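Local structure of 7beta-hydroxysteroid dehydrogenase (Collinsella aerofaciens, 5FYD) at residues A[93-98]-A[151-156]; A[139-144]-A[184-189]; A[147-152]-A[252-257]. The protein catalyses the NADPH-dependent reduction of the 7-oxo group of 7-oxolithocholate to give ursodeoxycholate, working as a homodimer of the short-chain dehydrogenase/reductase family. All blocks are in the same frame, centred on the assembly; numbering follows the deposited sequence. Where two conformers were deposited one is given.

Contact 1 (A[93-98]-A[151-156])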
loop_
_atom_site.group_PDB
_atom_site.type_symbol
_atom_site.label_atom_id
_atom_site.label_comp_id
_atom_site.label_asym_id
_atom_site.label_seq_id
_atom_site.Cartn_x
_atom_site.Cartn_y
_atom_site.Cartn_z
ATOM N N CYS A 93 -6.756 0.895 12.193
ATOM C CA CYS A 93 -5.531 0.225 12.580
ATOM C C CYS A 93 -4.340 0.971 12.020
ATOM O O CYS A 93 -4.411 1.563 10.935
ATOM C CB CYS A 93 -5.521 -1.222 12.083
ATOM S SG CYS A 93 -5.167 -1.358 10.323
ATOM N N LEU A 94 -3.240 0.914 12.760
ATOM C CA LEU A 94 -2.002 1.566 12.370
ATOM C C LEU A 94 -0.887 0.563 12.532
ATOM O O LEU A 94 -0.725 -0.043 13.590
ATOM C CB LEU A 94 -1.738 2.822 13.204
ATOM C CG LEU A 94 -0.481 3.620 12.851
ATOM C CD1 LEU A 94 -0.487 4.107 11.414
ATOM C CD2 LEU A 94 -0.285 4.779 13.817
ATOM N N HIS A 95 -0.109 0.404 11.472
ATOM C CA HIS A 95 1.089 -0.423 11.534
ATOM C C HIS A 95 2.223 0.293 10.830
ATOM O O HIS A 95 2.020 1.284 10.133
ATOM C CB HIS A 95 0.840 -1.833 10.981
ATOM C CG HIS A 95 0.024 -1.877 9.723
ATOM N ND1 HIS A 95 0.564 -1.645 8.476
ATOM C CD2 HIS A 95 -1.286 -2.170 9.517
ATOM C CE1 HIS A 95 -0.377 -1.785 7.556
ATOM N NE2 HIS A 95 -1.510 -2.093 8.162
ATOM N N SER A 96 3.425 -0.184 11.067
ATOM C CA SER A 96 4.605 0.506 10.583
ATOM C C SER A 96 5.725 -0.489 10.450
ATOM O O SER A 96 6.125 -1.104 11.427
ATOM C CB SER A 96 4.991 1.607 11.558
ATOM O OG SER A 96 6.005 2.411 10.987
ATOM N N PHE A 97 6.225 -0.640 9.230
ATOM C CA PHE A 97 7.285 -1.576 8.948
ATOM C C PHE A 97 8.555 -1.201 9.710
ATOM O O PHE A 97 8.918 -0.032 9.792
ATOM C CB PHE A 97 7.577 -1.631 7.438
ATOM C CG PHE A 97 8.843 -2.365 7.100
ATOM C CD1 PHE A 97 8.881 -3.752 7.111
ATOM C CD2 PHE A 97 10.004 -1.668 6.784
ATOM C CE1 PHE A 97 10.057 -4.441 6.821
ATOM C CE2 PHE A 97 11.180 -2.352 6.481
ATOM C CZ PHE A 97 11.206 -3.734 6.506
ATOM N N GLY A 98 9.209 -2.214 10.255
ATOM C CA GLY A 98 10.500 -2.079 10.901
ATOM C C GLY A 98 10.646 -3.035 12.048
ATOM O O GLY A 98 9.651 -3.375 12.709
ATOM N N PRO A 151 6.515 -10.541 12.398
ATOM C CA PRO A 151 7.923 -10.127 12.331
ATOM C C PRO A 151 8.134 -8.999 11.332
ATOM O O PRO A 151 7.498 -8.994 10.274
ATOM C CB PRO A 151 8.631 -11.413 11.860
ATOM C CG PRO A 151 7.790 -12.517 12.404
ATOM C CD PRO A 151 6.383 -12.012 12.258
ATOM N N TRP A 152 8.980 -8.031 11.710
ATOM C CA TRP A 152 9.261 -6.790 10.962
ATOM C C TRP A 152 8.094 -5.784 10.952
ATOM O O TRP A 152 8.150 -4.764 10.284
ATOM C CB TRP A 152 9.826 -7.066 9.547
ATOM C CG TRP A 152 11.294 -7.430 9.532
ATOM C CD1 TRP A 152 12.346 -6.576 9.346
ATOM C CD2 TRP A 152 11.872 -8.725 9.751
ATOM N NE1 TRP A 152 13.531 -7.256 9.414
ATOM C CE2 TRP A 152 13.277 -8.576 9.647
ATOM C CE3 TRP A 152 11.343 -10.005 9.956
ATOM C CZ2 TRP A 152 14.161 -9.658 9.783
ATOM C CZ3 TRP A 152 12.217 -11.071 10.115
ATOM C CH2 TRP A 152 13.618 -10.890 10.024
ATOM N N ASN A 153 7.044 -6.070 11.722
ATOM C CA ASN A 153 5.935 -5.151 11.921
ATOM C C ASN A 153 5.207 -5.577 13.203
ATOM O O ASN A 153 3.985 -5.744 13.226
ATOM C CB ASN A 153 4.992 -5.175 10.706
ATOM C CG ASN A 153 4.152 -3.911 10.573
ATOM O OD1 ASN A 153 3.927 -3.180 11.522
ATOM N ND2 ASN A 153 3.703 -3.634 9.350
ATOM N N GLY A 154 5.991 -5.777 14.249
ATOM C CA GLY A 154 5.558 -6.463 15.469
ATOM C C GLY A 154 4.284 -5.930 16.107
ATOM O O GLY A 154 3.404 -6.707 16.539
ATOM N N GLN A 155 4.146 -4.608 16.136
ATOM C CA GLN A 155 2.946 -4.026 16.745
ATOM C C GLN A 155 1.622 -4.239 15.999
ATOM O O GLN A 155 0.547 -4.122 16.615
ATOM C CB GLN A 155 3.150 -2.544 17.058
ATOM C CG GLN A 155 3.547 -2.291 18.494
ATOM C CD GLN A 155 2.983 -0.992 19.033
ATOM O OE1 GLN A 155 1.831 -0.908 19.417
ATOM N NE2 GLN A 155 3.813 0.017 19.087
ATOM N N TYR A 156 1.676 -4.554 14.705
ATOM C CA TYR A 156 0.477 -4.926 13.907
ATOM C C TYR A 156 -0.209 -6.103 14.597
ATOM O O TYR A 156 -1.347 -5.987 15.093
ATOM C CB TYR A 156 0.876 -5.327 12.461
ATOM C CG TYR A 156 -0.233 -5.477 11.387
ATOM C CD1 TYR A 156 -1.588 -5.435 11.685
ATOM C CD2 TYR A 156 0.127 -5.626 10.035
ATOM C CE1 TYR A 156 -2.557 -5.539 10.700
ATOM C CE2 TYR A 156 -0.837 -5.762 9.033
ATOM C CZ TYR A 156 -2.175 -5.706 9.363
ATOM O OH TYR A 156 -3.129 -5.822 8.356
#
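H95 lays its imidazole flat on the phenol ring of Y156, a face-to-face stack with the planes 18° apart. Its path can be followed outward. CB starts against the amide of N153, 3.4 Å from N153 OD1, and also touches Y156 CB. A chi1 of 42° sets CG between the backbone N and the carbonyl carbon, a crowded position that brings it 3.8 Å from Y156 CD2. CD2 then sits over the centre of the phenol ring, 3.6 Å from Y156 CZ, while NE2, near the tip, lies 3.8 Å from Y156 CE2. The two side chains run alongside and point the same way, and a flat aromatic imidazole suits a place against the face of a phenol.

N153 fills the middle of the contact. Its OD1 accepts the N-H of S96 at 3.1 Å, a somewhat bent bond. Farther on, G98 N gives a nearly straight bond to W152 O, 2.8 Å long, with the donor above the carbonyl plane. At the backbone angles of G98 a side chain would jam against the preceding carbonyl, hence glycine. F97 reaches back to set CE1 3.8 Å from W152 CB, the rings near parallel but barely overlapping.

Y156 is the presumed proton acceptor, with S143 and K160 close by. The chemistry implies that the loop is tied down by two backbone N-H groups, one of them held by a side-chain amide, while the stacked imidazole is likely to limit the swing of the phenol, on which P199 of the second subunit also packs.

Contact 2 (A[139-144]-A[184-189]); sequences INVSSM and ITLGTT
V141 and L186 meet through their branches: CG1 of V141, anti to its backbone N (chi1 179°), comes within 3.5 Å of L186 CD1, a tight apolar contact. I184 lies beside V141 on this face, and its CG2 turns back to I139 CG2 at 3.8 Å. Branched aliphatic side chains suit such a face, filling the layer between the sheet and helices 19-30 and 214-224.

The face of S142 and T185 carries smaller, more polar side chains. T185 has CG2 anti to the backbone N, which sets that methyl 3.4 Å from S143 C, while its OG1 packs on S142 CB. S142 OG turns to K160 O, and K160 NZ bonds V141 O. S143, back on the face of V141 and L186, turns OG to T145 OG1.

Beyond the strand, M144 runs extended to SD (chi2 169°) and bends at chi3; SD rests 3.6 Å from G187 CA. A CB on G187 would clash with that sulfur, so glycine fits. An alanine in place of M144 would probably open a gap over G187 and beside the T185 methyl, where CG and SD now pack.

Four backbone bonds join the strands: I184 N to N140 O, S142 N to I184 O, L186 N to S142 O and M144 N to L186 O. Neighbouring parallel strands of a Rossmann fold, they end where short-chain dehydrogenases carry their catalytic serine, here S143, the inferred transition-state stabilizer.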
loop_
_atom_site.group_PDB
_atom_site.type_symbol
_atom_site.label_atom_id
_atom_site.label_comp_id
_atom_site.label_asym_id
_atom_site.label_seq_id
_atom_site.Cartn_x
_atom_site.Cartn_y
_atom_site.Cartn_z
ATOM N N ILE A 139 -19.039 -5.150 16.717
ATOM C CA ILE A 139 -18.183 -6.033 15.903
ATOM C C ILE A 139 -16.859 -5.343 15.765
ATOM O O ILE A 139 -16.778 -4.311 15.129
ATOM C CB ILE A 139 -18.766 -6.311 14.499
ATOM C CG1 ILE A 139 -20.121 -7.020 14.614
ATOM C CG2 ILE A 139 -17.772 -7.135 13.657
ATOM C CD1 ILE A 139 -20.849 -7.149 13.284
ATOM N N ASN A 140 -15.824 -5.893 16.378
ATOM C CA ASN A 140 -14.499 -5.333 16.237
ATOM C C ASN A 140 -13.701 -6.142 15.233
ATOM O O ASN A 140 -13.919 -7.335 15.055
ATOM C CB ASN A 140 -13.774 -5.271 17.572
ATOM C CG ASN A 140 -14.421 -4.322 18.529
ATOM O OD1 ASN A 140 -14.923 -3.264 18.138
ATOM N ND2 ASN A 140 -14.420 -4.684 19.810
ATOM N N VAL A 141 -12.770 -5.472 14.572
ATOM C CA VAL A 141 -11.994 -6.067 13.493
ATOM C C VAL A 141 -10.579 -6.381 13.956
ATOM O O VAL A 141 -9.855 -5.503 14.438
ATOM C CB VAL A 141 -11.988 -5.120 12.289
ATOM C CG1 VAL A 141 -11.159 -5.696 11.144
ATOM C CG2 VAL A 141 -13.417 -4.851 11.862
ATOM N N SER A 142 -10.203 -7.648 13.850
ATOM C CA SER A 142 -8.819 -8.067 14.033
ATOM C C SER A 142 -8.183 -8.520 12.715
ATOM O O SER A 142 -8.760 -8.364 11.616
ATOM C CB SER A 142 -8.746 -9.142 15.120
ATOM O OG SER A 142 -7.405 -9.369 15.521
ATOM N N SER A 143 -6.985 -9.091 12.830
ATOM C CA SER A 143 -6.196 -9.500 11.685
ATOM C C SER A 143 -5.548 -10.818 11.985
ATOM O O SER A 143 -5.207 -11.104 13.150
ATOM C CB SER A 143 -5.114 -8.468 11.446
ATOM O OG SER A 143 -4.271 -8.885 10.393
ATOM N N MET A 144 -5.370 -11.631 10.947
ATOM C CA MET A 144 -4.631 -12.870 11.057
ATOM C C MET A 144 -3.212 -12.692 11.630
ATOM O O MET A 144 -2.716 -13.620 12.259
ATOM C CB MET A 144 -4.616 -13.602 9.700
ATOM C CG MET A 144 -5.938 -14.335 9.480
ATOM S SD MET A 144 -6.102 -14.948 7.813
ATOM C CE MET A 144 -4.882 -16.258 7.842
ATOM N N ILE A 184 -14.302 -10.201 14.289
ATOM C CA ILE A 184 -14.067 -10.794 12.979
ATOM C C ILE A 184 -12.601 -10.545 12.641
ATOM O O ILE A 184 -12.151 -9.400 12.638
ATOM C CB ILE A 184 -15.016 -10.267 11.887
ATOM C CG1 ILE A 184 -14.746 -11.006 10.561
ATOM C CG2 ILE A 184 -14.926 -8.755 11.666
ATOM C CD1 ILE A 184 -15.824 -11.955 10.152
ATOM N N THR A 185 -11.886 -11.618 12.331
ATOM C CA THR A 185 -10.464 -11.577 12.044
ATOM C C THR A 185 -10.247 -11.685 10.530
ATOM O O THR A 185 -10.658 -12.671 9.904
ATOM C CB THR A 185 -9.744 -12.707 12.799
ATOM O OG1 THR A 185 -9.837 -12.459 14.217
ATOM C CG2 THR A 185 -8.308 -12.785 12.396
ATOM N N LEU A 186 -9.616 -10.665 9.949
ATOM C CA LEU A 186 -9.477 -10.555 8.499
ATOM C C LEU A 186 -8.112 -11.021 8.062
ATOM O O LEU A 186 -7.141 -10.876 8.786
ATOM C CB LEU A 186 -9.637 -9.115 8.065
ATOM C CG LEU A 186 -10.908 -8.410 8.548
ATOM C CD1 LEU A 186 -11.009 -7.030 7.906
ATOM C CD2 LEU A 186 -12.132 -9.255 8.289
ATOM N N GLY A 187 -8.045 -11.555 6.855
ATOM C CA GLY A 187 -6.788 -11.825 6.217
ATOM C C GLY A 187 -6.594 -10.739 5.179
ATOM O O GLY A 187 -7.009 -9.597 5.346
ATOM N N THR A 188 -6.002 -11.115 4.068
ATOM C CA THR A 188 -5.779 -10.175 2.986
ATOM C C THR A 188 -7.115 -9.781 2.355
ATOM O O THR A 188 -7.926 -10.639 2.015
ATOM C CB THR A 188 -4.802 -10.800 1.990
ATOM O OG1 THR A 188 -3.610 -11.129 2.713
ATOM C CG2 THR A 188 -4.500 -9.864 0.851
ATOM N N THR A 189 -7.346 -8.477 2.290
ATOM C CA THR A 189 -8.619 -7.906 1.905
ATOM C C THR A 189 -8.386 -6.955 0.726
ATOM O O THR A 189 -7.401 -6.231 0.700
ATOM C CB THR A 189 -9.228 -7.124 3.084
ATOM O OG1 THR A 189 -9.346 -7.987 4.236
ATOM C CG2 THR A 189 -10.584 -6.565 2.714
#

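Contact 3 (A[147-152]-A[252-257])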
loop_
_atom_site.group_PDB
_atom_site.type_symbol
_atom_site.label_atom_id
_atom_site.label_comp_id
_atom_site.label_asym_id
_atom_site.label_seq_id
_atom_site.Cartn_x
_atom_site.Cartn_y
_atom_site.Cartn_z
ATOM N N ILE A 147 -2.883 -13.672 15.149
ATOM C CA ILE A 147 -2.716 -15.086 15.375
ATOM C C ILE A 147 -1.307 -15.568 15.032
ATOM O O ILE A 147 -0.706 -16.322 15.795
ATOM C CB ILE A 147 -3.763 -15.888 14.548
ATOM C CG1 ILE A 147 -5.172 -15.424 14.911
ATOM C CG2 ILE A 147 -3.562 -17.388 14.735
ATOM C CD1 ILE A 147 -6.255 -15.956 14.014
ATOM N N SER A 148 -0.790 -15.132 13.878
ATOM C CA SER A 148 0.507 -15.583 13.381
ATOM C C SER A 148 1.702 -14.859 13.999
ATOM O O SER A 148 2.824 -15.384 13.967
ATOM C CB SER A 148 0.555 -15.372 11.866
ATOM O OG SER A 148 0.580 -13.988 11.550
ATOM N N SER A 149 1.456 -13.672 14.549
ATOM C CA SER A 149 2.485 -12.654 14.798
ATOM C C SER A 149 2.966 -12.024 13.481
ATOM O O SER A 149 2.737 -12.540 12.411
ATOM C CB SER A 149 3.683 -13.175 15.625
ATOM O OG SER A 149 4.684 -13.742 14.793
ATOM N N SER A 150 3.701 -10.925 13.577
ATOM C CA SER A 150 4.081 -10.168 12.382
ATOM C C SER A 150 5.513 -9.636 12.503
ATOM O O SER A 150 5.720 -8.437 12.711
ATOM C CB SER A 150 3.082 -9.035 12.116
ATOM O OG SER A 150 2.867 -8.231 13.269
ATOM N N PRO A 151 6.515 -10.541 12.398
ATOM C CA PRO A 151 7.923 -10.127 12.331
ATOM C C PRO A 151 8.134 -8.999 11.332
ATOM O O PRO A 151 7.498 -8.994 10.274
ATOM C CB PRO A 151 8.631 -11.413 11.860
ATOM C CG PRO A 151 7.790 -12.517 12.404
ATOM C CD PRO A 151 6.383 -12.012 12.258
ATOM N N TRP A 152 8.980 -8.031 11.710
ATOM C CA TRP A 152 9.261 -6.790 10.962
ATOM C C TRP A 152 8.094 -5.784 10.952
ATOM O O TRP A 152 8.150 -4.764 10.284
ATOM C CB TRP A 152 9.826 -7.066 9.547
ATOM C CG TRP A 152 11.294 -7.430 9.532
ATOM C CD1 TRP A 152 12.346 -6.576 9.346
ATOM C CD2 TRP A 152 11.872 -8.725 9.751
ATOM N NE1 TRP A 152 13.531 -7.256 9.414
ATOM C CE2 TRP A 152 13.277 -8.576 9.647
ATOM C CE3 TRP A 152 11.343 -10.005 9.956
ATOM C CZ2 TRP A 152 14.161 -9.658 9.783
ATOM C CZ3 TRP A 152 12.217 -11.071 10.115
ATOM C CH2 TRP A 152 13.618 -10.890 10.024
ATOM N N GLU A 252 7.198 -22.493 13.731
ATOM C CA GLU A 252 7.107 -22.624 12.282
ATOM C C GLU A 252 6.240 -21.543 11.669
ATOM O O GLU A 252 6.534 -21.032 10.606
ATOM C CB GLU A 252 6.528 -23.990 11.895
ATOM C CG GLU A 252 7.489 -25.162 11.999
ATOM C CD GLU A 252 6.733 -26.421 11.636
ATOM O OE1 GLU A 252 6.554 -26.670 10.426
ATOM O OE2 GLU A 252 6.183 -27.069 12.511
ATOM N N TYR A 253 5.144 -21.220 12.348
ATOM C CA TYR A 253 4.191 -20.221 11.874
ATOM C C TYR A 253 4.832 -18.833 11.913
ATOM O O TYR A 253 4.745 -18.069 10.947
ATOM C CB TYR A 253 2.940 -20.271 12.744
ATOM C CG TYR A 253 1.678 -19.648 12.183
ATOM C CD1 TYR A 253 1.603 -19.098 10.891
ATOM C CD2 TYR A 253 0.536 -19.638 12.956
ATOM C CE1 TYR A 253 0.414 -18.564 10.424
ATOM C CE2 TYR A 253 -0.642 -19.101 12.499
ATOM C CZ TYR A 253 -0.708 -18.577 11.240
ATOM O OH TYR A 253 -1.930 -18.072 10.821
ATOM N N ILE A 254 5.502 -18.525 13.011
ATOM C CA ILE A 254 6.207 -17.238 13.157
ATOM C C ILE A 254 7.267 -17.106 12.064
ATOM O O ILE A 254 7.359 -16.081 11.378
ATOM C CB ILE A 254 6.900 -17.135 14.541
ATOM C CG1 ILE A 254 5.842 -17.124 15.653
ATOM C CG2 ILE A 254 7.814 -15.906 14.623
ATOM C CD1 ILE A 254 6.421 -17.463 17.013
ATOM N N ARG A 255 8.071 -18.155 11.930
ATOM C CA ARG A 255 9.189 -18.157 10.984
ATOM C C ARG A 255 8.716 -18.015 9.555
ATOM O O ARG A 255 9.364 -17.352 8.780
ATOM C CB ARG A 255 10.060 -19.410 11.144
ATOM C CG ARG A 255 10.962 -19.319 12.363
ATOM C CD ARG A 255 11.933 -20.492 12.464
ATOM N NE ARG A 255 12.681 -20.404 13.721
ATOM C CZ ARG A 255 12.755 -21.324 14.678
ATOM N NH1 ARG A 255 12.162 -22.506 14.578
ATOM N NH2 ARG A 255 13.464 -21.052 15.766
ATOM N N TYR A 256 7.577 -18.624 9.243
ATOM C CA TYR A 256 6.959 -18.489 7.928
ATOM C C TYR A 256 6.613 -17.038 7.649
ATOM O O TYR A 256 6.965 -16.504 6.592
ATOM C CB TYR A 256 5.722 -19.358 7.848
ATOM C CG TYR A 256 5.098 -19.413 6.500
ATOM C CD1 TYR A 256 5.686 -20.172 5.487
ATOM C CD2 TYR A 256 3.893 -18.768 6.234
ATOM C CE1 TYR A 256 5.103 -20.262 4.233
ATOM C CE2 TYR A 256 3.300 -18.862 4.975
ATOM C CZ TYR A 256 3.915 -19.606 3.990
ATOM O OH TYR A 256 3.353 -19.719 2.744
ATOM N N MET A 257 5.995 -16.375 8.630
ATOM C CA MET A 257 5.703 -14.953 8.518
ATOM C C MET A 257 6.941 -14.099 8.325
ATOM O O MET A 257 6.902 -13.131 7.579
ATOM C CB MET A 257 4.928 -14.443 9.730
ATOM C CG MET A 257 3.557 -15.075 9.913
ATOM S SD MET A 257 2.454 -14.878 8.494
ATOM C CE MET A 257 2.319 -13.101 8.401
#
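S148, M257 and Y253 carry this contact. The CB of S148 stands over the face of the Y253 ring, 3.7 Å from its centroid and offset toward the rim, in a CH-pi contact. A small side chain suits this place, since the ring also lies near the backbone: Y253 CE2 is 3.8 Å from S148 CA.

The hydroxyl of S148 lies against M257 CG and SD. It gives a hydrogen bond to S149 O at 2.7 Å, and S149 OG returns one to S148 O at 2.6 Å, so the two serines lock the turn where helix 145-148 ends and S149 takes a positive phi.

M257 bends at chi2 and chi3, curling its chain against this turn: CG lies 3.6 Å from S148 CB, and CE stays near S148 OG. A flexible thioether can follow such a surface. P151 adds its CD to M257 CB at 3.8 Å, its rigid ring crossing M257 at about a right angle, and its CG rests on I254 O.

Y253 also stacks on W244 of helix 235-247, the helix that carries the NADP-binding S240. The packing joins the segment leading to the active-site helix 154-173 to helix 250-258, part of the C-terminal region of this short-chain dehydrogenase whose deletion abolishes activity.

Contacts 1 and 2 meet at the catalytic site, and contact 3 lies beside it. Along the chain, 93-98 comes first, then 139-144, 147-152 and 151-156 follow closely, with 184-189 and 252-257 later. Contact 2, on the neighbouring strands 136-143 and 179-186 of the parallel sheet, lies about 15 Å from contact 1 and 16 Å from contact 3, centre to centre; contacts 1 and 3 are about 12 Å apart and share P151 and W152. Y156 CE1 approaches S143 OG to 3.8 Å, joining the presumed catalytic pair. Contact 3 brings the C-terminal helix 250-258 up to the segment between strand 136-143 and helix 154-173, and all three contacts also reach the second subunit.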